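Local structure of phosphoribosyltransferase (Thermus thermophilus, 1WD5) at residues E107-V112 with V194-V199. The protein is of unconfirmed function but probably acts as a glycosyltransferase of the type I phosphoribosyltransferase family. Residues are numbered along the deposited sequence; the frame is centred on the assembly and turned at random.
Sequences ERYRRV and VTDEDV
Tyr109 reaches from the last turns of helix 88-112 to the first turn of helix 196-204, where Asp196 and Val199 receive it. Followed outward, its CB leaves the backbone pointing neither at helix 196-204 nor away from it; with CG set beside the backbone N, opposite the carbonyl carbon (chi1 -73°), the ring extends across the gap. The ring's far half makes the contact: CZ lies 3.6 Å from Val199 CG1. That methyl sits over one ring face, displaced toward the rim, 3.9 Å from the centroid and 23° off the normal, which meets the criteria for a CH-pi contact. At the tip, OH donates over 2.6 Å to Asp196 OD1, which accepts with its anti lone pair, the one turned away from OD2; ring and carboxylate planes are 59° apart. The other oxygen, OD2, faces Arg108, whose NH2 lies 3.6 Å away; because OD2 stands well out of the guanidinium plane, this salt bridge rests on charge without a directed N-H. Arg105, one turn earlier, adds a salt bridge to Asp196 OD1. Behind the contact, Thr195 N-caps the helix in a capping box with Asp198: Asp198 N donates to Thr195 OG1 over 3.0 Å, and Thr195 N donates back to Asp198 OD2. Val51 and Leu53 of the central sheet also touch the tyrosine. A phenylalanine here lacks the hydroxyl, so Asp196 would probably depend on the two arginines alone and its carboxylate be freer to turn. The contact thus joins the C-terminal helix to helix 88-112 through an apolar ring face and a carboxylate shared by one hydroxyl and two arginines, surroundings likely to stabilise the ionised aspartate.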
ATOM      1  N   GLU A 107      12.598   0.849 -10.856  1.00 16.58           N
ATOM      2  CA  GLU A 107      13.636   0.128 -11.590  1.00 18.04           C
ATOM      3  C   GLU A 107      14.590  -0.596 -10.649  1.00 17.81           C
ATOM      4  O   GLU A 107      14.930  -1.754 -10.881  1.00 14.99           O
ATOM      5  CB  GLU A 107      14.447   1.075 -12.491  1.00 19.96           C
ATOM      6  CG  GLU A 107      13.619   1.845 -13.516  1.00 26.75           C
ATOM      7  CD  GLU A 107      14.477   2.571 -14.556  1.00 31.19           C
ATOM      8  OE1 GLU A 107      15.586   3.036 -14.206  1.00 34.19           O
ATOM      9  OE2 GLU A 107      14.033   2.690 -15.721  1.00 30.67           O
ATOM     10  N   ARG A 108      15.023   0.074  -9.584  1.00 17.61           N
ATOM     11  CA  ARG A 108      15.947  -0.578  -8.666  1.00 19.33           C
ATOM     12  C   ARG A 108      15.305  -1.698  -7.863  1.00 17.40           C
ATOM     13  O   ARG A 108      15.950  -2.707  -7.594  1.00 16.00           O
ATOM     14  CB  ARG A 108      16.623   0.441  -7.735  1.00 22.79           C
ATOM     15  CG  ARG A 108      15.713   1.374  -6.980  1.00 28.84           C
ATOM     16  CD  ARG A 108      16.516   2.592  -6.506  1.00 36.66           C
ATOM     17  NE  ARG A 108      15.664   3.637  -5.936  1.00 42.98           N
ATOM     18  CZ  ARG A 108      16.025   4.909  -5.793  1.00 43.61           C
ATOM     19  NH1 ARG A 108      17.231   5.309  -6.180  1.00 45.80           N
ATOM     20  NH2 ARG A 108      15.178   5.784  -5.265  1.00 44.10           N
ATOM     21  N   TYR A 109      14.042  -1.539  -7.481  1.00 16.34           N
ATOM     22  CA  TYR A 109      13.370  -2.597  -6.730  1.00 14.55           C
ATOM     23  C   TYR A 109      13.146  -3.809  -7.643  1.00 14.98           C
ATOM     24  O   TYR A 109      13.352  -4.953  -7.233  1.00 15.26           O
ATOM     25  CB  TYR A 109      12.013  -2.122  -6.196  1.00 14.35           C
ATOM     26  CG  TYR A 109      12.057  -1.144  -5.030  1.00 16.11           C
ATOM     27  CD1 TYR A 109      10.873  -0.633  -4.493  1.00 17.12           C
ATOM     28  CD2 TYR A 109      13.263  -0.737  -4.460  1.00 15.35           C
ATOM     29  CE1 TYR A 109      10.883   0.252  -3.425  1.00 14.98           C
ATOM     30  CE2 TYR A 109      13.287   0.152  -3.380  1.00 15.64           C
ATOM     31  CZ  TYR A 109      12.089   0.642  -2.871  1.00 15.80           C
ATOM     32  OH  TYR A 109      12.081   1.514  -1.805  1.00 12.78           O
ATOM     33  N   ARG A 110      12.731  -3.558  -8.881  1.00 14.02           N
ATOM     34  CA  ARG A 110      12.470  -4.649  -9.815  1.00 15.87           C
ATOM     35  C   ARG A 110      13.733  -5.374 -10.248  1.00 17.52           C
ATOM     36  O   ARG A 110      13.669  -6.500 -10.734  1.00 18.29           O
ATOM     37  CB  ARG A 110      11.701  -4.140 -11.039  1.00 14.80           C
ATOM     38  CG  ARG A 110      10.255  -3.741 -10.724  1.00 16.31           C
ATOM     39  CD  ARG A 110       9.526  -4.879 -10.020  1.00 15.14           C
ATOM     40  NE  ARG A 110       8.227  -4.491  -9.467  1.00 15.37           N
ATOM     41  CZ  ARG A 110       7.690  -5.053  -8.387  1.00 15.28           C
ATOM     42  NH1 ARG A 110       8.348  -6.017  -7.757  1.00 11.34           N
ATOM     43  NH2 ARG A 110       6.502  -4.667  -7.940  1.00 13.76           N
ATOM     44  N   ARG A 111      14.884  -4.734 -10.069  1.00 18.09           N
ATOM     45  CA  ARG A 111      16.140  -5.369 -10.430  1.00 19.94           C
ATOM     46  C   ARG A 111      16.463  -6.495  -9.443  1.00 20.31           C
ATOM     47  O   ARG A 111      17.102  -7.480  -9.810  1.00 20.95           O
ATOM     48  CB  ARG A 111      17.266  -4.342 -10.440  1.00 22.47           C
ATOM     49  CG  ARG A 111      18.621  -4.899 -10.855  1.00 26.25           C
ATOM     50  CD  ARG A 111      19.524  -3.764 -11.296  1.00 27.59           C
ATOM     51  NE  ARG A 111      18.947  -3.070 -12.440  1.00 30.76           N
ATOM     52  CZ  ARG A 111      18.870  -1.747 -12.557  1.00 32.72           C
ATOM     53  NH1 ARG A 111      19.340  -0.967 -11.593  1.00 31.76           N
ATOM     54  NH2 ARG A 111      18.321  -1.203 -13.637  1.00 32.43           N
ATOM     55  N   VAL A 112      16.013  -6.353  -8.197  1.00 19.09           N
ATOM     56  CA  VAL A 112      16.268  -7.370  -7.178  1.00 19.27           C
ATOM     57  C   VAL A 112      15.102  -8.336  -6.945  1.00 20.05           C
ATOM     58  O   VAL A 112      15.297  -9.418  -6.396  1.00 20.69           O
ATOM     59  CB  VAL A 112      16.652  -6.731  -5.819  1.00 19.50           C
ATOM     60  CG1 VAL A 112      17.900  -5.890  -5.978  1.00 19.89           C
ATOM     61  CG2 VAL A 112      15.510  -5.882  -5.292  1.00 18.25           C
ATOM     62  N   VAL A 194      13.647   3.399   7.420  1.00 14.69           N
ATOM     63  CA  VAL A 194      13.812   2.211   6.579  1.00 13.97           C
ATOM     64  C   VAL A 194      14.219   2.764   5.209  1.00 14.57           C
ATOM     65  O   VAL A 194      13.413   3.384   4.516  1.00 14.25           O
ATOM     66  CB  VAL A 194      12.495   1.410   6.461  1.00 15.48           C
ATOM     67  CG1 VAL A 194      12.656   0.281   5.442  1.00 14.16           C
ATOM     68  CG2 VAL A 194      12.122   0.821   7.827  1.00 14.66           C
ATOM     69  N   THR A 195      15.479   2.555   4.837  1.00 13.49           N
ATOM     70  CA  THR A 195      16.014   3.076   3.580  1.00 13.29           C
ATOM     71  C   THR A 195      15.682   2.225   2.357  1.00 15.03           C
ATOM     72  O   THR A 195      15.230   1.083   2.479  1.00 14.28           O
ATOM     73  CB  THR A 195      17.543   3.182   3.647  1.00 14.37           C
ATOM     74  OG1 THR A 195      18.095   1.863   3.680  1.00 13.54           O
ATOM     75  CG2 THR A 195      17.985   3.926   4.910  1.00 14.08           C
ATOM     76  N   ASP A 196      15.918   2.787   1.174  1.00 14.02           N
ATOM     77  CA  ASP A 196      15.671   2.055  -0.061  1.00 15.84           C
ATOM     78  C   ASP A 196      16.539   0.800  -0.040  1.00 16.74           C
ATOM     79  O   ASP A 196      16.117  -0.262  -0.508  1.00 16.85           O
ATOM     80  CB  ASP A 196      16.014   2.913  -1.287  1.00 15.24           C
ATOM     81  CG  ASP A 196      14.931   3.934  -1.612  1.00 18.02           C
ATOM     82  OD1 ASP A 196      13.749   3.544  -1.738  1.00 15.38           O
ATOM     83  OD2 ASP A 196      15.262   5.128  -1.758  1.00 19.73           O
ATOM     84  N   GLU A 197      17.749   0.915   0.507  1.00 16.64           N
ATOM     85  CA  GLU A 197      18.637  -0.240   0.584  1.00 18.76           C
ATOM     86  C   GLU A 197      18.039  -1.290   1.518  1.00 18.48           C
ATOM     87  O   GLU A 197      18.186  -2.489   1.284  1.00 16.37           O
ATOM     88  CB  GLU A 197      20.031   0.159   1.076  1.00 22.39           C
ATOM     89  CG  GLU A 197      20.759   1.147   0.172  1.00 29.94           C
ATOM     90  CD  GLU A 197      22.272   1.087   0.337  1.00 34.93           C
ATOM     91  OE1 GLU A 197      22.741   0.786   1.458  1.00 35.33           O
ATOM     92  OE2 GLU A 197      22.991   1.352  -0.655  1.00 36.85           O
ATOM     93  N   ASP A 198      17.367  -0.846   2.580  1.00 18.42           N
ATOM     94  CA  ASP A 198      16.737  -1.798   3.496  1.00 17.71           C
ATOM     95  C   ASP A 198      15.598  -2.517   2.766  1.00 15.87           C
ATOM     96  O   ASP A 198      15.409  -3.720   2.931  1.00 16.29           O
ATOM     97  CB  ASP A 198      16.187  -1.093   4.744  1.00 18.90           C
ATOM     98  CG  ASP A 198      17.286  -0.519   5.630  1.00 20.22           C
ATOM     99  OD1 ASP A 198      18.389  -1.107   5.679  1.00 21.66           O
ATOM    100  OD2 ASP A 198      17.042   0.511   6.293  1.00 21.67           O
ATOM    101  N   VAL A 199      14.842  -1.785   1.953  1.00 13.87           N
ATOM    102  CA  VAL A 199      13.746  -2.399   1.210  1.00 13.07           C
ATOM    103  C   VAL A 199      14.307  -3.399   0.207  1.00 14.36           C
ATOM    104  O   VAL A 199      13.762  -4.486   0.044  1.00 14.51           O
ATOM    105  CB  VAL A 199      12.899  -1.352   0.462  1.00 12.79           C
ATOM    106  CG1 VAL A 199      11.883  -2.051  -0.444  1.00 10.90           C
ATOM    107  CG2 VAL A 199      12.169  -0.458   1.471  1.00 12.02           C
TER